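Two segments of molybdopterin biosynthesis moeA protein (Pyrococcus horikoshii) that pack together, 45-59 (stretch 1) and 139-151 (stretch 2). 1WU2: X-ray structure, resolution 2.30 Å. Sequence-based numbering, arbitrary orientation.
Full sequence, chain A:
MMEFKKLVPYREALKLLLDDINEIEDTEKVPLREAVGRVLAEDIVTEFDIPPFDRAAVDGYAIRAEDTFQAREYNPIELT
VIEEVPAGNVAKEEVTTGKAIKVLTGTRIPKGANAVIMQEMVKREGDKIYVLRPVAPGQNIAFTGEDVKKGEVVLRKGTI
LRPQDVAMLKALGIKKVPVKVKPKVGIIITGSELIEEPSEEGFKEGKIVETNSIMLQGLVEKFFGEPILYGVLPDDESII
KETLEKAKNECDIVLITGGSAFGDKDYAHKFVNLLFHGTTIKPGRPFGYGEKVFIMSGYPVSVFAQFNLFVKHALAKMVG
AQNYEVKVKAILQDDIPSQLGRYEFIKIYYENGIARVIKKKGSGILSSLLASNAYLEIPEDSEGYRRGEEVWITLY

Stretch 1 (45-59) VTEFDIPPFDRAAVD
Stretch 2, residues 139-151: QNIAFTGEDVKKG

Which polar contacts tie the stretches most firmly? At one end Lys-150, extended (chi1 to chi3 t, chi4 38°), brings its ammonium to Glu-47: NZ lies 2.7 Å from the backbone O of Glu-47, a hydrogen bond, and 2.9 Å from Glu-47 OE1, a salt bridge. The Glu-47 side chain points away overall, though its CB touches stretch 2; with chi1 m, chi2 m and chi3 -63° its OE1 reaches Lys-150 NZ. Two aspartates, both chi1 m, accept hydrogen bonds from stretch 2: backbone amides in both cases and, for Asp-54, a hydroxyl as well. Asp-49 OD1 receives Lys-150 N at 2.9 Å, and Asp-54 OD1 receives both Thr-144 N and Thr-144 OG1, each at 3.0 Å; Thr-144 takes chi1 m.

How do the backbones run? They are antiparallel, in two short ladders with a register shift of one between them. In the first, Arg-55 pairs with Ala-142 (CA to CA 5.0 Å): Arg-55 N to Ala-142 O and Ala-142 N to Arg-55 O are both 3.0 Å. Ala-56 faces Ile-141 as the non-hydrogen-bonded pair, and Ala-57 N continues to Asn-140 O at 3.0 Å, with Asn-140 at phi/psi 55/39. In the second, a single bridge, Ile-50 N meets Val-148 O at 3.0 Å and nearly straight (176°), while the return bond from Val-148 N to Ile-50 O is weak at 3.4 Å. Beyond it, Gly-151 N donates to Thr-46 O at 2.9 Å.

What happens between the ladders? Stretch 2 makes a type II turn from Phe-143 to Glu-146, closed by Glu-146 N to Phe-143 O at 3.3 Å, while stretch 1 passes through Pro-51, whose preceding peptide is cis. Pro-51 O accepts Gly-145 N at 3.1 Å; proline has no amide hydrogen to donate, but its carbonyl accepts like any other. Gly-145 has phi/psi 79/20, which favours glycine, and an ideal CB there would clash with Lys-149 CA at 2.9 Å. Gly-145 CA also makes a CA-H...O contact of 3.2 Å with Ile-50 O.

What is packed around this polar frame? Together the stretches bury 1079 Å². Ile-50 (chi1 m, chi2 t) sets CD1 3.8 Å from CG2 of Val-148 (chi1 m), an apolar contact beside their bridge. Pro-51 lays CD 3.7 Å from Glu-146 CG. Along the paired strands, Arg-55 and Ala-142 share one face, their CB atoms 4.2 Å apart; the small alanine fits this buried position, while the arginine's end leads away to partners elsewhere in the structure. Farther along, Val-58 (chi1 p) points toward stretch 2, with CG1 3.7 Å from Asn-140 ND2.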

ATOM      1  N   VAL A  45     -25.029  -0.337  -2.032  1.00 28.30           N
ATOM      2  CA  VAL A  45     -25.969  -1.104  -2.840  1.00 28.24           C
ATOM      3  C   VAL A  45     -26.352  -0.287  -4.067  1.00 28.15           C
ATOM      4  O   VAL A  45     -26.757   0.868  -3.949  1.00 28.13           O
ATOM      5  CB  VAL A  45     -27.250  -1.451  -2.047  1.00 28.28           C
ATOM      6  CG1 VAL A  45     -28.188  -2.311  -2.886  1.00 28.34           C
ATOM      7  CG2 VAL A  45     -26.900  -2.156  -0.745  1.00 28.48           C
ATOM      8  N   THR A  46     -26.210  -0.890  -5.240  1.00 28.15           N
ATOM      9  CA  THR A  46     -26.604  -0.257  -6.494  1.00 28.17           C
ATOM     10  C   THR A  46     -28.126  -0.196  -6.647  1.00 28.49           C
ATOM     11  O   THR A  46     -28.829  -1.130  -6.271  1.00 28.62           O
ATOM     12  CB  THR A  46     -25.954  -0.996  -7.702  1.00 28.00           C
ATOM     13  OG1 THR A  46     -26.350  -0.378  -8.928  1.00 27.80           O
ATOM     14  CG2 THR A  46     -26.459  -2.429  -7.852  1.00 27.74           C
ATOM     15  N   GLU A  47     -28.622   0.916  -7.188  1.00 28.67           N
ATOM     16  CA  GLU A  47     -30.038   1.064  -7.525  1.00 28.84           C
ATOM     17  C   GLU A  47     -30.248   0.916  -9.041  1.00 28.82           C
ATOM     18  O   GLU A  47     -31.362   1.085  -9.537  1.00 28.94           O
ATOM     19  CB  GLU A  47     -30.572   2.426  -7.044  1.00 28.96           C
ATOM     20  CG  GLU A  47     -30.795   2.541  -5.536  1.00 29.34           C
ATOM     21  CD  GLU A  47     -31.723   1.468  -4.976  1.00 30.02           C
ATOM     22  OE1 GLU A  47     -32.906   1.423  -5.366  1.00 30.93           O
ATOM     23  OE2 GLU A  47     -31.265   0.656  -4.149  1.00 30.35           O
ATOM     24  N   PHE A  48     -29.174   0.596  -9.761  1.00 28.83           N
ATOM     25  CA  PHE A  48     -29.212   0.403 -11.208  1.00 28.78           C
ATOM     26  C   PHE A  48     -28.617  -0.949 -11.614  1.00 28.84           C
ATOM     27  O   PHE A  48     -27.646  -1.413 -11.017  1.00 28.81           O
ATOM     28  CB  PHE A  48     -28.426   1.518 -11.907  1.00 28.79           C
ATOM     29  CG  PHE A  48     -28.836   2.912 -11.496  1.00 28.91           C
ATOM     30  CD1 PHE A  48     -28.161   3.578 -10.478  1.00 28.50           C
ATOM     31  CD2 PHE A  48     -29.885   3.559 -12.136  1.00 28.86           C
ATOM     32  CE1 PHE A  48     -28.531   4.860 -10.098  1.00 28.82           C
ATOM     33  CE2 PHE A  48     -30.261   4.847 -11.764  1.00 29.14           C
ATOM     34  CZ  PHE A  48     -29.582   5.498 -10.743  1.00 29.02           C
ATOM     35  N   ASP A  49     -29.222  -1.572 -12.626  1.00 28.93           N
ATOM     36  CA  ASP A  49     -28.625  -2.696 -13.340  1.00 28.95           C
ATOM     37  C   ASP A  49     -27.601  -2.161 -14.340  1.00 28.96           C
ATOM     38  O   ASP A  49     -27.879  -1.198 -15.059  1.00 28.89           O
ATOM     39  CB  ASP A  49     -29.688  -3.478 -14.129  1.00 29.16           C
ATOM     40  CG  ASP A  49     -30.673  -4.208 -13.244  1.00 29.18           C
ATOM     41  OD1 ASP A  49     -30.275  -5.184 -12.583  1.00 30.47           O
ATOM     42  OD2 ASP A  49     -31.878  -3.899 -13.172  1.00 29.78           O
ATOM     43  N   ILE A  50     -26.427  -2.784 -14.384  1.00 28.94           N
ATOM     44  CA  ILE A  50     -25.412  -2.483 -15.392  1.00 28.96           C
ATOM     45  C   ILE A  50     -25.012  -3.795 -16.078  1.00 29.05           C
ATOM     46  O   ILE A  50     -24.495  -4.692 -15.417  1.00 28.79           O
ATOM     47  CB  ILE A  50     -24.173  -1.815 -14.759  1.00 29.06           C
ATOM     48  CG1 ILE A  50     -24.559  -0.491 -14.087  1.00 29.24           C
ATOM     49  CG2 ILE A  50     -23.089  -1.568 -15.831  1.00 28.89           C
ATOM     50  CD1 ILE A  50     -23.484   0.089 -13.193  1.00 29.56           C
ATOM     51  N   PRO A  51     -25.273  -3.940 -17.380  1.00 29.12           N
ATOM     52  CA  PRO A  51     -26.025  -2.964 -18.180  1.00 29.07           C
ATOM     53  C   PRO A  51     -27.505  -2.983 -17.796  1.00 29.07           C
ATOM     54  O   PRO A  51     -27.949  -3.959 -17.193  1.00 29.14           O
ATOM     55  CB  PRO A  51     -25.832  -3.473 -19.612  1.00 29.15           C
ATOM     56  CG  PRO A  51     -25.623  -4.938 -19.461  1.00 29.16           C
ATOM     57  CD  PRO A  51     -24.861  -5.107 -18.177  1.00 28.98           C
ATOM     58  N   PRO A  52     -28.258  -1.939 -18.129  1.00 29.03           N
ATOM     59  CA  PRO A  52     -29.668  -1.863 -17.719  1.00 29.03           C
ATOM     60  C   PRO A  52     -30.610  -2.814 -18.476  1.00 29.16           C
ATOM     61  O   PRO A  52     -31.731  -3.027 -18.005  1.00 29.26           O
ATOM     62  CB  PRO A  52     -30.034  -0.395 -17.967  1.00 28.97           C
ATOM     63  CG  PRO A  52     -29.063   0.099 -18.977  1.00 28.93           C
ATOM     64  CD  PRO A  52     -27.839  -0.766 -18.910  1.00 28.88           C
ATOM     65  N   PHE A  53     -30.177  -3.362 -19.614  1.00 29.17           N
ATOM     66  CA  PHE A  53     -30.985  -4.329 -20.369  1.00 29.25           C
ATOM     67  C   PHE A  53     -30.140  -5.409 -21.058  1.00 29.70           C
ATOM     68  O   PHE A  53     -28.914  -5.317 -21.106  1.00 29.50           O
ATOM     69  CB  PHE A  53     -31.885  -3.615 -21.392  1.00 29.10           C
ATOM     70  CG  PHE A  53     -31.151  -2.673 -22.307  1.00 28.10           C
ATOM     71  CD1 PHE A  53     -30.676  -3.109 -23.532  1.00 27.65           C
ATOM     72  CD2 PHE A  53     -30.950  -1.350 -21.950  1.00 27.76           C
ATOM     73  CE1 PHE A  53     -30.007  -2.244 -24.389  1.00 27.50           C
ATOM     74  CE2 PHE A  53     -30.277  -0.477 -22.803  1.00 27.41           C
ATOM     75  CZ  PHE A  53     -29.803  -0.928 -24.021  1.00 27.41           C
ATOM     76  N   ASP A  54     -30.812  -6.443 -21.567  1.00 30.41           N
ATOM     77  CA  ASP A  54     -30.154  -7.515 -22.318  1.00 31.01           C
ATOM     78  C   ASP A  54     -29.644  -6.943 -23.636  1.00 31.56           C
ATOM     79  O   ASP A  54     -30.416  -6.367 -24.392  1.00 31.40           O
ATOM     80  CB  ASP A  54     -31.123  -8.672 -22.623  1.00 31.04           C
ATOM     81  CG  ASP A  54     -31.733  -9.294 -21.373  1.00 31.34           C
ATOM     82  OD1 ASP A  54     -31.136  -9.192 -20.285  1.00 31.34           O
ATOM     83  OD2 ASP A  54     -32.819  -9.914 -21.390  1.00 32.35           O
ATOM     84  N   ARG A  55     -28.351  -7.115 -23.908  1.00 32.33           N
ATOM     85  CA  ARG A  55     -27.707  -6.551 -25.093  1.00 32.93           C
ATOM     86  C   ARG A  55     -27.113  -7.637 -25.974  1.00 33.25           C
ATOM     87  O   ARG A  55     -26.697  -8.682 -25.486  1.00 33.27           O
ATOM     88  CB  ARG A  55     -26.567  -5.622 -24.682  1.00 33.16           C
ATOM     89  CG  ARG A  55     -26.968  -4.471 -23.774  1.00 33.94           C
ATOM     90  CD  ARG A  55     -26.639  -3.105 -24.345  1.00 34.65           C
ATOM     91  NE  ARG A  55     -26.090  -2.191 -23.357  1.00 35.59           N
ATOM     92  CZ  ARG A  55     -25.705  -0.948 -23.622  1.00 36.57           C
ATOM     93  NH1 ARG A  55     -25.806  -0.455 -24.856  1.00 36.41           N
ATOM     94  NH2 ARG A  55     -25.218  -0.194 -22.642  1.00 36.82           N
ATOM     95  N   ALA A  56     -27.051  -7.371 -27.272  1.00 33.68           N
ATOM     96  CA  ALA A  56     -26.289  -8.213 -28.181  1.00 34.10           C
ATOM     97  C   ALA A  56     -24.807  -7.912 -27.955  1.00 34.44           C
ATOM     98  O   ALA A  56     -24.400  -6.758 -27.984  1.00 34.40           O
ATOM     99  CB  ALA A  56     -26.679  -7.928 -29.618  1.00 34.09           C
ATOM    100  N   ALA A  57     -24.014  -8.951 -27.714  1.00 34.90           N
ATOM    101  CA  ALA A  57     -22.573  -8.808 -27.501  1.00 35.26           C
ATOM    102  C   ALA A  57     -21.809  -8.797 -28.823  1.00 35.58           C
ATOM    103  O   ALA A  57     -20.600  -8.584 -28.843  1.00 35.64           O
ATOM    104  CB  ALA A  57     -22.061  -9.937 -26.615  1.00 35.27           C
ATOM    105  N   VAL A  58     -22.526  -9.028 -29.919  1.00 36.05           N
ATOM    106  CA  VAL A  58     -21.932  -9.120 -31.245  1.00 36.41           C
ATOM    107  C   VAL A  58     -22.934  -8.672 -32.320  1.00 36.61           C
ATOM    108  O   VAL A  58     -24.146  -8.702 -32.100  1.00 36.56           O
ATOM    109  CB  VAL A  58     -21.463 -10.581 -31.508  1.00 36.52           C
ATOM    110  CG1 VAL A  58     -22.646 -11.500 -31.836  1.00 36.50           C
ATOM    111  CG2 VAL A  58     -20.414 -10.630 -32.598  1.00 36.91           C
ATOM    112  N   ASP A  59     -22.423  -8.247 -33.473  1.00 36.99           N
ATOM    113  CA  ASP A  59     -23.269  -7.978 -34.636  1.00 37.40           C
ATOM    114  C   ASP A  59     -23.734  -9.321 -35.166  1.00 37.67           C
ATOM    115  O   ASP A  59     -22.910 -10.129 -35.589  1.00 37.71           O
ATOM    116  CB  ASP A  59     -22.505  -7.242 -35.743  1.00 37.42           C
ATOM    117  CG  ASP A  59     -21.852  -5.961 -35.262  1.00 37.99           C
ATOM    118  OD1 ASP A  59     -21.152  -5.316 -36.068  1.00 38.71           O
ATOM    119  OD2 ASP A  59     -21.971  -5.523 -34.102  1.00 38.88           O
ATOM    120  N   GLN A 139     -26.545 -17.176 -25.715  1.00 35.83           N
ATOM    121  CA  GLN A 139     -25.306 -17.033 -26.472  1.00 35.54           C
ATOM    122  C   GLN A 139     -25.180 -15.605 -26.992  1.00 35.29           C
ATOM    123  O   GLN A 139     -26.116 -15.073 -27.582  1.00 35.36           O
ATOM    124  CB  GLN A 139     -25.266 -18.023 -27.640  1.00 35.50           C
ATOM    125  CG  GLN A 139     -24.001 -17.931 -28.499  1.00 35.53           C
ATOM    126  CD  GLN A 139     -23.702 -19.208 -29.273  1.00 35.43           C
ATOM    127  OE1 GLN A 139     -23.946 -20.307 -28.785  1.00 35.50           O
ATOM    128  NE2 GLN A 139     -23.171 -19.061 -30.482  1.00 35.49           N
ATOM    129  N   ASN A 140     -24.022 -14.994 -26.758  1.00 34.91           N
ATOM    130  CA  ASN A 140     -23.748 -13.622 -27.177  1.00 34.61           C
ATOM    131  C   ASN A 140     -24.775 -12.617 -26.663  1.00 34.35           C
ATOM    132  O   ASN A 140     -25.164 -11.694 -27.380  1.00 34.37           O
ATOM    133  CB  ASN A 140     -23.628 -13.536 -28.706  1.00 34.52           C
ATOM    134  CG  ASN A 140     -22.447 -14.319 -29.241  1.00 34.56           C
ATOM    135  OD1 ASN A 140     -21.398 -14.389 -28.603  1.00 34.24           O
ATOM    136  ND2 ASN A 140     -22.610 -14.907 -30.423  1.00 34.56           N
ATOM    137  N   ILE A 141     -25.220 -12.809 -25.423  1.00 33.95           N
ATOM    138  CA  ILE A 141     -26.070 -11.834 -24.753  1.00 33.72           C
ATOM    139  C   ILE A 141     -25.408 -11.368 -23.461  1.00 33.56           C
ATOM    140  O   ILE A 141     -25.159 -12.168 -22.558  1.00 33.36           O
ATOM    141  CB  ILE A 141     -27.470 -12.411 -24.459  1.00 33.59           C
ATOM    142  CG1 ILE A 141     -28.237 -12.618 -25.766  1.00 33.55           C
ATOM    143  CG2 ILE A 141     -28.253 -11.466 -23.540  1.00 33.67           C
ATOM    144  CD1 ILE A 141     -29.556 -13.343 -25.613  1.00 33.10           C
ATOM    145  N   ALA A 142     -25.110 -10.074 -23.399  1.00 33.34           N
ATOM    146  CA  ALA A 142     -24.779  -9.416 -22.145  1.00 33.24           C
ATOM    147  C   ALA A 142     -26.076  -9.162 -21.381  1.00 33.19           C
ATOM    148  O   ALA A 142     -26.763  -8.167 -21.612  1.00 33.16           O
ATOM    149  CB  ALA A 142     -24.039  -8.107 -22.406  1.00 33.15           C
ATOM    150  N   PHE A 143     -26.412 -10.075 -20.476  1.00 33.23           N
ATOM    151  CA  PHE A 143     -27.670  -9.999 -19.733  1.00 33.21           C
ATOM    152  C   PHE A 143     -27.714  -8.810 -18.777  1.00 33.15           C
ATOM    153  O   PHE A 143     -26.686  -8.229 -18.436  1.00 33.12           O
ATOM    154  CB  PHE A 143     -27.912 -11.296 -18.954  1.00 33.22           C
ATOM    155  CG  PHE A 143     -28.397 -12.431 -19.808  1.00 33.46           C
ATOM    156  CD1 PHE A 143     -29.713 -12.469 -20.247  1.00 33.75           C
ATOM    157  CD2 PHE A 143     -27.539 -13.460 -20.176  1.00 33.81           C
ATOM    158  CE1 PHE A 143     -30.169 -13.519 -21.036  1.00 34.33           C
ATOM    159  CE2 PHE A 143     -27.987 -14.511 -20.965  1.00 34.02           C
ATOM    160  CZ  PHE A 143     -29.305 -14.539 -21.396  1.00 34.21           C
ATOM    161  N   THR A 144     -28.924  -8.472 -18.344  1.00 33.15           N
ATOM    162  CA  THR A 144     -29.153  -7.356 -17.438  1.00 33.11           C
ATOM    163  C   THR A 144     -28.430  -7.591 -16.119  1.00 33.15           C
ATOM    164  O   THR A 144     -28.657  -8.595 -15.446  1.00 33.14           O
ATOM    165  CB  THR A 144     -30.668  -7.179 -17.188  1.00 33.10           C
ATOM    166  OG1 THR A 144     -31.320  -6.806 -18.407  1.00 32.85           O
ATOM    167  CG2 THR A 144     -30.951  -6.008 -16.245  1.00 32.93           C
ATOM    168  N   GLY A 145     -27.539  -6.667 -15.771  1.00 33.16           N
ATOM    169  CA  GLY A 145     -26.876  -6.684 -14.484  1.00 33.16           C
ATOM    170  C   GLY A 145     -25.724  -7.664 -14.378  1.00 33.20           C
ATOM    171  O   GLY A 145     -25.320  -8.012 -13.270  1.00 33.23           O
ATOM    172  N   GLU A 146     -25.180  -8.096 -15.515  1.00 33.28           N
ATOM    173  CA  GLU A 146     -24.068  -9.046 -15.513  1.00 33.48           C
ATOM    174  C   GLU A 146     -22.829  -8.447 -14.840  1.00 33.49           C
ATOM    175  O   GLU A 146     -22.034  -9.172 -14.242  1.00 33.44           O
ATOM    176  CB  GLU A 146     -23.746  -9.544 -16.931  1.00 33.54           C
ATOM    177  CG  GLU A 146     -23.256  -8.476 -17.908  1.00 33.92           C
ATOM    178  CD  GLU A 146     -22.572  -9.063 -19.133  1.00 34.23           C
ATOM    179  OE1 GLU A 146     -21.851  -8.317 -19.831  1.00 34.53           O
ATOM    180  OE2 GLU A 146     -22.755 -10.269 -19.402  1.00 34.81           O
ATOM    181  N   ASP A 147     -22.675  -7.127 -14.947  1.00 33.55           N
ATOM    182  CA  ASP A 147     -21.664  -6.399 -14.187  1.00 33.70           C
ATOM    183  C   ASP A 147     -22.091  -6.290 -12.719  1.00 33.82           C
ATOM    184  O   ASP A 147     -21.477  -6.910 -11.851  1.00 33.95           O
ATOM    185  CB  ASP A 147     -21.420  -5.010 -14.796  1.00 33.82           C
ATOM    186  CG  ASP A 147     -20.215  -4.312 -14.200  1.00 34.03           C
ATOM    187  OD1 ASP A 147     -19.531  -4.922 -13.356  1.00 34.41           O
ATOM    188  OD2 ASP A 147     -19.869  -3.156 -14.516  1.00 35.24           O
ATOM    189  N   VAL A 148     -23.125  -5.491 -12.449  1.00 33.81           N
ATOM    190  CA  VAL A 148     -23.788  -5.470 -11.142  1.00 33.85           C
ATOM    191  C   VAL A 148     -25.302  -5.449 -11.346  1.00 34.01           C
ATOM    192  O   VAL A 148     -25.796  -4.775 -12.246  1.00 33.91           O
ATOM    193  CB  VAL A 148     -23.353  -4.258 -10.259  1.00 33.78           C
ATOM    194  CG1 VAL A 148     -21.864  -4.313  -9.971  1.00 33.74           C
ATOM    195  CG2 VAL A 148     -23.729  -2.919 -10.897  1.00 33.63           C
ATOM    196  N   LYS A 149     -26.031  -6.189 -10.515  1.00 34.22           N
ATOM    197  CA  LYS A 149     -27.490  -6.256 -10.620  1.00 34.55           C
ATOM    198  C   LYS A 149     -28.138  -5.328  -9.590  1.00 34.47           C
ATOM    199  O   LYS A 149     -27.541  -5.021  -8.566  1.00 34.47           O
ATOM    200  CB  LYS A 149     -27.973  -7.714 -10.495  1.00 34.72           C
ATOM    201  CG  LYS A 149     -28.912  -8.033  -9.330  1.00 35.84           C
ATOM    202  CD  LYS A 149     -29.072  -9.546  -9.139  1.00 37.17           C
ATOM    203  CE  LYS A 149     -29.621 -10.236 -10.390  1.00 37.84           C
ATOM    204  NZ  LYS A 149     -28.536 -10.812 -11.239  1.00 38.36           N
ATOM    205  N   LYS A 150     -29.358  -4.886  -9.872  1.00 34.47           N
ATOM    206  CA  LYS A 150     -30.056  -3.933  -9.013  1.00 34.48           C
ATOM    207  C   LYS A 150     -30.326  -4.542  -7.642  1.00 34.13           C
ATOM    208  O   LYS A 150     -30.777  -5.678  -7.542  1.00 34.07           O
ATOM    209  CB  LYS A 150     -31.375  -3.487  -9.655  1.00 34.62           C
ATOM    210  CG  LYS A 150     -32.070  -2.360  -8.907  1.00 35.26           C
ATOM    211  CD  LYS A 150     -33.086  -1.635  -9.780  1.00 36.22           C
ATOM    212  CE  LYS A 150     -33.957  -0.678  -8.963  1.00 37.11           C
ATOM    213  NZ  LYS A 150     -33.205   0.038  -7.882  1.00 37.44           N
ATOM    214  N   GLY A 151     -30.042  -3.770  -6.594  1.00 34.00           N
ATOM    215  CA  GLY A 151     -30.184  -4.217  -5.219  1.00 33.72           C
ATOM    216  C   GLY A 151     -29.078  -5.153  -4.751  1.00 33.57           C
ATOM    217  O   GLY A 151     -29.264  -5.904  -3.802  1.00 33.56           O
TER